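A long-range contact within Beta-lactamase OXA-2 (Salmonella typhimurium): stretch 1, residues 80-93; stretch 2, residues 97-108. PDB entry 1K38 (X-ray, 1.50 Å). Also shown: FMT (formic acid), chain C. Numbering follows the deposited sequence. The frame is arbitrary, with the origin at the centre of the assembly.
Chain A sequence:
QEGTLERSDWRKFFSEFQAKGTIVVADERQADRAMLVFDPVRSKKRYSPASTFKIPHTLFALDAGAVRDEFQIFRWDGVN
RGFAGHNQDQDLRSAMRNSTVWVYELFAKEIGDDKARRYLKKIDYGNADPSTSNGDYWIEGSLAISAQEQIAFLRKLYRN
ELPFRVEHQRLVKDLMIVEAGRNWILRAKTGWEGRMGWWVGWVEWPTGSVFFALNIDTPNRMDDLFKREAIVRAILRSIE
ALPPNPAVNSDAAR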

ATOM      1  N   ASN A  80       0.802 -31.440   2.823  1.00 31.36           N
ATOM      2  CA  ASN A  80      -0.545 -30.892   2.716  1.00 31.58           C
ATOM      3  C   ASN A  80      -1.053 -30.483   4.093  1.00 31.60           C
ATOM      4  O   ASN A  80      -1.500 -31.323   4.877  1.00 29.29           O
ATOM      5  CB  ASN A  80      -1.494 -31.919   2.096  1.00 31.45           C
ATOM      6  CG  ASN A  80      -2.864 -31.340   1.796  1.00 33.01           C
ATOM      7  OD1 ASN A  80      -3.103 -30.148   1.986  1.00 33.93           O
ATOM      8  ND2 ASN A  80      -3.773 -32.185   1.328  1.00 32.92           N
ATOM      9  N   ARG A  81      -0.973 -29.191   4.388  1.00 32.02           N
ATOM     10  CA  ARG A  81      -1.427 -28.683   5.674  1.00 33.38           C
ATOM     11  C   ARG A  81      -2.910 -28.340   5.646  1.00 33.52           C
ATOM     12  O   ARG A  81      -3.448 -27.780   6.599  1.00 32.83           O
ATOM     13  CB  ARG A  81      -0.604 -27.456   6.069  1.00 33.84           C
ATOM     14  CG  ARG A  81       0.859 -27.777   6.315  1.00 34.82           C
ATOM     15  CD  ARG A  81       1.654 -26.552   6.733  1.00 34.64           C
ATOM     16  NE  ARG A  81       3.001 -26.927   7.160  1.00 35.59           N
ATOM     17  CZ  ARG A  81       3.939 -27.409   6.350  1.00 36.22           C
ATOM     18  NH1 ARG A  81       3.689 -27.575   5.057  1.00 35.06           N
ATOM     19  NH2 ARG A  81       5.127 -27.739   6.835  1.00 35.98           N
ATOM     20  N   GLY A  82      -3.570 -28.681   4.544  1.00 34.48           N
ATOM     21  CA  GLY A  82      -4.990 -28.413   4.422  1.00 35.11           C
ATOM     22  C   GLY A  82      -5.333 -26.956   4.189  1.00 36.27           C
ATOM     23  O   GLY A  82      -6.351 -26.474   4.681  1.00 37.89           O
ATOM     24  N   PHE A  83      -4.480 -26.247   3.453  1.00 35.34           N
ATOM     25  CA  PHE A  83      -4.713 -24.838   3.138  1.00 34.87           C
ATOM     26  C   PHE A  83      -4.076 -24.529   1.791  1.00 33.20           C
ATOM     27  O   PHE A  83      -2.852 -24.505   1.672  1.00 31.79           O
ATOM     28  CB  PHE A  83      -4.095 -23.912   4.193  1.00 35.88           C
ATOM     29  CG  PHE A  83      -4.508 -24.223   5.604  1.00 37.78           C
ATOM     30  CD1 PHE A  83      -3.612 -24.822   6.483  1.00 38.97           C
ATOM     31  CD2 PHE A  83      -5.785 -23.913   6.057  1.00 38.76           C
ATOM     32  CE1 PHE A  83      -3.978 -25.108   7.793  1.00 39.96           C
ATOM     33  CE2 PHE A  83      -6.164 -24.195   7.369  1.00 39.69           C
ATOM     34  CZ  PHE A  83      -5.257 -24.794   8.237  1.00 39.73           C
ATOM     35  N   ALA A  84      -4.909 -24.297   0.780  1.00 32.21           N
ATOM     36  CA  ALA A  84      -4.425 -23.978  -0.560  1.00 31.08           C
ATOM     37  C   ALA A  84      -3.429 -22.829  -0.479  1.00 30.19           C
ATOM     38  O   ALA A  84      -2.390 -22.842  -1.145  1.00 30.99           O
ATOM     39  CB  ALA A  84      -5.599 -23.597  -1.472  1.00 30.66           C
ATOM     40  N   GLY A  85      -3.746 -21.841   0.352  1.00 28.28           N
ATOM     41  CA  GLY A  85      -2.867 -20.697   0.508  1.00 28.77           C
ATOM     42  C   GLY A  85      -1.524 -21.066   1.107  1.00 28.59           C
ATOM     43  O   GLY A  85      -0.543 -20.352   0.912  1.00 28.84           O
ATOM     44  N   HIS A  86      -1.477 -22.184   1.829  1.00 28.95           N
ATOM     45  CA  HIS A  86      -0.243 -22.645   2.466  1.00 30.22           C
ATOM     46  C   HIS A  86       0.514 -23.684   1.647  1.00 30.56           C
ATOM     47  O   HIS A  86       1.743 -23.749   1.706  1.00 30.26           O
ATOM     48  CB  HIS A  86      -0.535 -23.257   3.842  1.00 30.63           C
ATOM     49  CG  HIS A  86      -1.063 -22.284   4.848  1.00 31.72           C
ATOM     50  ND1 HIS A  86      -1.213 -22.610   6.178  1.00 32.33           N
ATOM     51  CD2 HIS A  86      -1.488 -21.005   4.722  1.00 31.73           C
ATOM     52  CE1 HIS A  86      -1.710 -21.572   6.829  1.00 33.57           C
ATOM     53  NE2 HIS A  86      -1.886 -20.586   5.967  1.00 32.73           N
ATOM     54  N   ASN A  87      -0.217 -24.504   0.898  1.00 30.57           N
ATOM     55  CA  ASN A  87       0.410 -25.555   0.099  1.00 30.39           C
ATOM     56  C   ASN A  87       1.039 -25.045  -1.192  1.00 30.56           C
ATOM     57  O   ASN A  87       0.597 -25.390  -2.289  1.00 31.26           O
ATOM     58  CB  ASN A  87      -0.604 -26.655  -0.229  1.00 30.33           C
ATOM     59  CG  ASN A  87      -1.192 -27.297   1.013  1.00 29.62           C
ATOM     60  OD1 ASN A  87      -0.528 -27.407   2.047  1.00 28.55           O
ATOM     61  ND2 ASN A  87      -2.440 -27.740   0.915  1.00 27.47           N
ATOM     62  N   GLN A  88       2.085 -24.235  -1.053  1.00 28.81           N
ATOM     63  CA  GLN A  88       2.783 -23.673  -2.203  1.00 27.86           C
ATOM     64  C   GLN A  88       3.932 -22.785  -1.738  1.00 26.49           C
ATOM     65  O   GLN A  88       3.991 -22.399  -0.568  1.00 25.17           O
ATOM     66  CB  GLN A  88       1.819 -22.843  -3.056  1.00 30.79           C
ATOM     67  CG  GLN A  88       1.194 -21.670  -2.316  1.00 34.99           C
ATOM     68  CD  GLN A  88       0.271 -20.850  -3.196  1.00 37.39           C
ATOM     69  OE1 GLN A  88       0.696 -20.279  -4.199  1.00 38.81           O
ATOM     70  NE2 GLN A  88      -1.001 -20.786  -2.822  1.00 40.34           N
ATOM     71  N   ASP A  89       4.846 -22.469  -2.652  1.00 24.99           N
ATOM     72  CA  ASP A  89       5.972 -21.606  -2.316  1.00 24.44           C
ATOM     73  C   ASP A  89       5.377 -20.274  -1.884  1.00 23.27           C
ATOM     74  O   ASP A  89       4.267 -19.927  -2.283  1.00 22.35           O
ATOM     75  CB  ASP A  89       6.894 -21.414  -3.521  1.00 26.15           C
ATOM     76  CG  ASP A  89       7.535 -22.713  -3.972  1.00 28.90           C
ATOM     77  OD1 ASP A  89       7.875 -23.540  -3.099  1.00 30.04           O
ATOM     78  OD2 ASP A  89       7.712 -22.902  -5.195  1.00 31.76           O
ATOM     79  N   GLN A  90       6.113 -19.525  -1.078  1.00 21.99           N
ATOM     80  CA  GLN A  90       5.591 -18.265  -0.571  1.00 22.58           C
ATOM     81  C   GLN A  90       6.581 -17.113  -0.552  1.00 21.73           C
ATOM     82  O   GLN A  90       7.794 -17.315  -0.519  1.00 23.08           O
ATOM     83  CB  GLN A  90       5.124 -18.446   0.876  1.00 24.36           C
ATOM     84  CG  GLN A  90       4.328 -19.698   1.182  1.00 24.89           C
ATOM     85  CD  GLN A  90       2.841 -19.448   1.186  1.00 26.85           C
ATOM     86  OE1 GLN A  90       2.373 -18.428   1.696  1.00 26.33           O
ATOM     87  NE2 GLN A  90       2.082 -20.388   0.633  1.00 28.42           N
ATOM     88  N   ASP A  91       6.040 -15.901  -0.585  1.00 19.58           N
ATOM     89  CA  ASP A  91       6.848 -14.699  -0.430  1.00 18.99           C
ATOM     90  C   ASP A  91       6.205 -14.031   0.780  1.00 18.23           C
ATOM     91  O   ASP A  91       5.209 -14.539   1.304  1.00 17.08           O
ATOM     92  CB  ASP A  91       6.832 -13.776  -1.666  1.00 18.85           C
ATOM     93  CG  ASP A  91       5.442 -13.491  -2.212  1.00 19.19           C
ATOM     94  OD1 ASP A  91       4.438 -13.569  -1.475  1.00 19.43           O
ATOM     95  OD2 ASP A  91       5.369 -13.150  -3.416  1.00 21.48           O
ATOM     96  N   LEU A  92       6.758 -12.923   1.253  1.00 16.88           N
ATOM     97  CA  LEU A  92       6.177 -12.280   2.424  1.00 16.64           C
ATOM     98  C   LEU A  92       4.714 -11.898   2.294  1.00 16.67           C
ATOM     99  O   LEU A  92       3.949 -12.055   3.242  1.00 16.98           O
ATOM    100  CB  LEU A  92       6.970 -11.033   2.807  1.00 16.46           C
ATOM    101  CG  LEU A  92       8.280 -11.250   3.561  1.00 16.34           C
ATOM    102  CD1 LEU A  92       8.928  -9.905   3.800  1.00 15.68           C
ATOM    103  CD2 LEU A  92       8.019 -11.966   4.883  1.00 16.50           C
ATOM    104  N   ARG A  93       4.313 -11.398   1.132  1.00 16.60           N
ATOM    105  CA  ARG A  93       2.925 -10.982   0.971  1.00 18.33           C
ATOM    106  C   ARG A  93       1.950 -12.148   1.018  1.00 18.33           C
ATOM    107  O   ARG A  93       0.891 -12.043   1.632  1.00 19.33           O
ATOM    108  CB  ARG A  93       2.737 -10.189  -0.325  1.00 18.68           C
ATOM    109  CG  ARG A  93       1.464  -9.336  -0.321  1.00 19.49           C
ATOM    110  CD  ARG A  93       1.373  -8.451  -1.559  1.00 18.89           C
ATOM    111  NE  ARG A  93       2.465  -7.486  -1.650  1.00 20.44           N
ATOM    112  CZ  ARG A  93       2.467  -6.290  -1.066  1.00 19.49           C
ATOM    113  NH1 ARG A  93       1.428  -5.898  -0.340  1.00 18.13           N
ATOM    114  NH2 ARG A  93       3.513  -5.483  -1.209  1.00 20.45           N
ATOM    115  N   ARG A  97      -0.885 -12.567   3.872  1.00 18.33           N
ATOM    116  CA  ARG A  97      -2.266 -12.660   3.403  1.00 18.74           C
ATOM    117  C   ARG A  97      -2.929 -13.978   3.779  1.00 20.57           C
ATOM    118  O   ARG A  97      -4.125 -14.017   4.087  1.00 21.19           O
ATOM    119  CB  ARG A  97      -2.319 -12.497   1.882  1.00 19.85           C
ATOM    120  CG  ARG A  97      -2.139 -11.068   1.384  1.00 20.86           C
ATOM    121  CD  ARG A  97      -2.110 -11.013  -0.139  1.00 21.86           C
ATOM    122  NE  ARG A  97      -2.185  -9.642  -0.648  1.00 19.13           N
ATOM    123  CZ  ARG A  97      -1.987  -9.309  -1.922  1.00 20.81           C
ATOM    124  NH1 ARG A  97      -1.694 -10.244  -2.818  1.00 21.67           N
ATOM    125  NH2 ARG A  97      -2.099  -8.040  -2.305  1.00 20.90           N
ATOM    126  N   ASN A  98      -2.152 -15.057   3.757  1.00 19.91           N
ATOM    127  CA  ASN A  98      -2.683 -16.385   4.062  1.00 20.09           C
ATOM    128  C   ASN A  98      -2.340 -16.919   5.446  1.00 19.77           C
ATOM    129  O   ASN A  98      -2.655 -18.070   5.755  1.00 19.97           O
ATOM    130  CB  ASN A  98      -2.193 -17.387   3.013  1.00 20.81           C
ATOM    131  CG  ASN A  98      -2.675 -17.054   1.621  1.00 24.97           C
ATOM    132  OD1 ASN A  98      -3.867 -17.133   1.330  1.00 27.73           O
ATOM    133  ND2 ASN A  98      -1.748 -16.676   0.747  1.00 25.71           N
ATOM    134  N   SER A  99      -1.703 -16.099   6.277  1.00 19.50           N
ATOM    135  CA  SER A  99      -1.306 -16.523   7.619  1.00 19.96           C
ATOM    136  C   SER A  99      -0.548 -17.845   7.528  1.00 19.89           C
ATOM    137  O   SER A  99      -0.824 -18.793   8.268  1.00 20.16           O
ATOM    138  CB  SER A  99      -2.533 -16.691   8.517  1.00 20.93           C
ATOM    139  OG  SER A  99      -3.149 -15.440   8.764  1.00 21.17           O
ATOM    140  N   THR A 100       0.417 -17.893   6.616  1.00 19.79           N
ATOM    141  CA  THR A 100       1.219 -19.093   6.408  1.00 19.36           C
ATOM    142  C   THR A 100       2.228 -19.226   7.534  1.00 20.34           C
ATOM    143  O   THR A 100       3.359 -18.745   7.453  1.00 19.52           O
ATOM    144  CB  THR A 100       1.934 -19.036   5.053  1.00 19.15           C
ATOM    145  OG1 THR A 100       0.977 -18.738   4.028  1.00 18.66           O
ATOM    146  CG2 THR A 100       2.588 -20.373   4.745  1.00 21.22           C
ATOM    147  N   VAL A 101       1.799 -19.901   8.592  1.00 19.20           N
ATOM    148  CA  VAL A 101       2.621 -20.089   9.773  1.00 20.19           C
ATOM    149  C   VAL A 101       3.990 -20.730   9.552  1.00 19.75           C
ATOM    150  O   VAL A 101       4.971 -20.292  10.159  1.00 20.33           O
ATOM    151  CB  VAL A 101       1.857 -20.906  10.840  1.00 19.88           C
ATOM    152  CG1 VAL A 101       2.686 -21.010  12.114  1.00 21.57           C
ATOM    153  CG2 VAL A 101       0.505 -20.253  11.126  1.00 23.01           C
ATOM    154  N   TRP A 102       4.081 -21.745   8.693  1.00 21.08           N
ATOM    155  CA  TRP A 102       5.376 -22.394   8.508  1.00 21.24           C
ATOM    156  C   TRP A 102       6.491 -21.463   8.054  1.00 22.64           C
ATOM    157  O   TRP A 102       7.655 -21.696   8.369  1.00 23.85           O
ATOM    158  CB  TRP A 102       5.284 -23.614   7.573  1.00 21.99           C
ATOM    159  CG  TRP A 102       4.916 -23.367   6.135  1.00 21.22           C
ATOM    160  CD1 TRP A 102       3.683 -23.520   5.568  1.00 20.33           C
ATOM    161  CD2 TRP A 102       5.808 -23.022   5.066  1.00 21.65           C
ATOM    162  NE1 TRP A 102       3.753 -23.302   4.211  1.00 22.95           N
ATOM    163  CE2 TRP A 102       5.045 -22.995   3.877  1.00 21.33           C
ATOM    164  CE3 TRP A 102       7.179 -22.737   4.995  1.00 20.80           C
ATOM    165  CZ2 TRP A 102       5.608 -22.696   2.629  1.00 20.77           C
ATOM    166  CZ3 TRP A 102       7.739 -22.440   3.751  1.00 21.15           C
ATOM    167  CH2 TRP A 102       6.952 -22.423   2.588  1.00 21.34           C
ATOM    168  N   VAL A 103       6.146 -20.402   7.332  1.00 21.58           N
ATOM    169  CA  VAL A 103       7.161 -19.454   6.884  1.00 20.81           C
ATOM    170  C   VAL A 103       7.741 -18.736   8.098  1.00 20.41           C
ATOM    171  O   VAL A 103       8.959 -18.591   8.231  1.00 20.21           O
ATOM    172  CB  VAL A 103       6.564 -18.402   5.916  1.00 21.48           C
ATOM    173  CG1 VAL A 103       7.575 -17.291   5.657  1.00 20.30           C
ATOM    174  CG2 VAL A 103       6.176 -19.067   4.609  1.00 19.79           C
ATOM    175  N   TYR A 104       6.865 -18.297   8.996  1.00 19.34           N
ATOM    176  CA  TYR A 104       7.322 -17.594  10.180  1.00 19.98           C
ATOM    177  C   TYR A 104       7.987 -18.510  11.199  1.00 21.21           C
ATOM    178  O   TYR A 104       8.725 -18.046  12.065  1.00 20.83           O
ATOM    179  CB  TYR A 104       6.168 -16.788  10.790  1.00 19.37           C
ATOM    180  CG  TYR A 104       5.850 -15.567   9.951  1.00 18.03           C
ATOM    181  CD1 TYR A 104       5.220 -15.692   8.712  1.00 17.35           C
ATOM    182  CD2 TYR A 104       6.262 -14.294  10.353  1.00 17.52           C
ATOM    183  CE1 TYR A 104       5.009 -14.583   7.891  1.00 17.02           C
ATOM    184  CE2 TYR A 104       6.055 -13.174   9.538  1.00 17.41           C
ATOM    185  CZ  TYR A 104       5.430 -13.328   8.308  1.00 18.59           C
ATOM    186  OH  TYR A 104       5.233 -12.236   7.489  1.00 17.99           O
ATOM    187  N   GLU A 105       7.740 -19.811  11.089  1.00 22.62           N
ATOM    188  CA  GLU A 105       8.383 -20.761  11.988  1.00 25.41           C
ATOM    189  C   GLU A 105       9.853 -20.772  11.582  1.00 24.88           C
ATOM    190  O   GLU A 105      10.745 -20.885  12.422  1.00 24.80           O
ATOM    191  CB  GLU A 105       7.779 -22.157  11.826  1.00 27.49           C
ATOM    192  CG  GLU A 105       6.402 -22.307  12.459  1.00 32.73           C
ATOM    193  CD  GLU A 105       5.803 -23.681  12.227  1.00 36.01           C
ATOM    194  OE1 GLU A 105       6.498 -24.685  12.496  1.00 38.99           O
ATOM    195  OE2 GLU A 105       4.638 -23.758  11.781  1.00 37.97           O
ATOM    196  N   LEU A 106      10.095 -20.638  10.281  1.00 25.31           N
ATOM    197  CA  LEU A 106      11.455 -20.602   9.760  1.00 24.58           C
ATOM    198  C   LEU A 106      12.168 -19.375  10.316  1.00 24.33           C
ATOM    199  O   LEU A 106      13.318 -19.459  10.751  1.00 22.53           O
ATOM    200  CB  LEU A 106      11.437 -20.544   8.228  1.00 27.98           C
ATOM    201  CG  LEU A 106      11.324 -21.868   7.462  1.00 31.44           C
ATOM    202  CD1 LEU A 106      12.651 -22.604   7.531  1.00 33.45           C
ATOM    203  CD2 LEU A 106      10.205 -22.725   8.034  1.00 34.98           C
ATOM    204  N   PHE A 107      11.481 -18.235  10.308  1.00 22.72           N
ATOM    205  CA  PHE A 107      12.065 -17.002  10.825  1.00 21.69           C
ATOM    206  C   PHE A 107      12.369 -17.149  12.311  1.00 21.32           C
ATOM    207  O   PHE A 107      13.437 -16.759  12.778  1.00 22.57           O
ATOM    208  CB  PHE A 107      11.114 -15.811  10.653  1.00 19.36           C
ATOM    209  CG  PHE A 107      10.757 -15.495   9.226  1.00 19.03           C
ATOM    210  CD1 PHE A 107      11.569 -15.898   8.171  1.00 20.23           C
ATOM    211  CD2 PHE A 107       9.618 -14.746   8.946  1.00 17.75           C
ATOM    212  CE1 PHE A 107      11.252 -15.559   6.856  1.00 20.24           C
ATOM    213  CE2 PHE A 107       9.291 -14.400   7.636  1.00 18.61           C
ATOM    214  CZ  PHE A 107      10.108 -14.806   6.588  1.00 19.45           C
ATOM    215  N   ALA A 108      11.412 -17.702  13.051  1.00 21.73           N
ATOM    216  CA  ALA A 108      11.569 -17.887  14.488  1.00 22.48           C
ATOM    217  C   ALA A 108      12.803 -18.723  14.817  1.00 23.65           C
ATOM    218  O   ALA A 108      13.547 -18.405  15.744  1.00 23.56           O
ATOM    219  CB  ALA A 108      10.317 -18.539  15.068  1.00 21.57           C
TER
HETATM  220  C   FMT C 401      -6.064 -16.432  10.852  1.00 42.77           C
HETATM  221  O1  FMT C 401      -7.554 -16.503  10.606  1.00 44.19           O
HETATM  222  O2  FMT C 401      -5.353 -15.571   9.790  1.00 43.73           O
HETATM  223  O   HOH W   1      -1.140  -7.124   0.872  1.00 19.26           O

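The loop of stretch 1 lies against the residues around S99 and T100 and the helix that follows; the two stretches bury 709 Å² between them, both sides summed. By CA atoms, G85 is nearest N98 (CA to CA 5.6 Å) and H86 nearest T100 (CA to CA 5.5 Å). H86 serves both ways. H86 NE2 donates to N98 O (2.6 Å), a carbonyl near the ring plane, while T100 CA covers one ring face, 3.8 Å from the centroid of the H86 ring. H86 O accepts from W102 NE1 (3.2 Å, 162°), so the indole's sole N-H is satisfied in a largely buried site. R81 lies over a face of the same indole, R81 CZ 4.5 Å from the centroid of the W102 five-membered ring, an off-centre cation-pi contact.

Q90 uses both ends of its amide. Q90 OE1 accepts from T100 OG1 (2.7 Å), linking the stretches, whereas Q90 NE2 donates within the loop to G85 O (2.6 Å) and Q88 O (3.0 Å), bracing the carbonyls beside the contact. At G85, an ideal CB would fall 2.5 Å from N98 OD1, a clash that glycine avoids.

Farther along, L92 CD2 meets the edge of F107 at F107 CE2 (3.9 Å). R97 N donates to R93 O (2.9 Å), a helical i to i+4 bond. Their like charges approach, R93 NH1 to R97 NH2 at 4.6 Å, but water 1 accepts from R93 NH1 (3.1 Å) and, weakly, from R97 NE (3.1 Å).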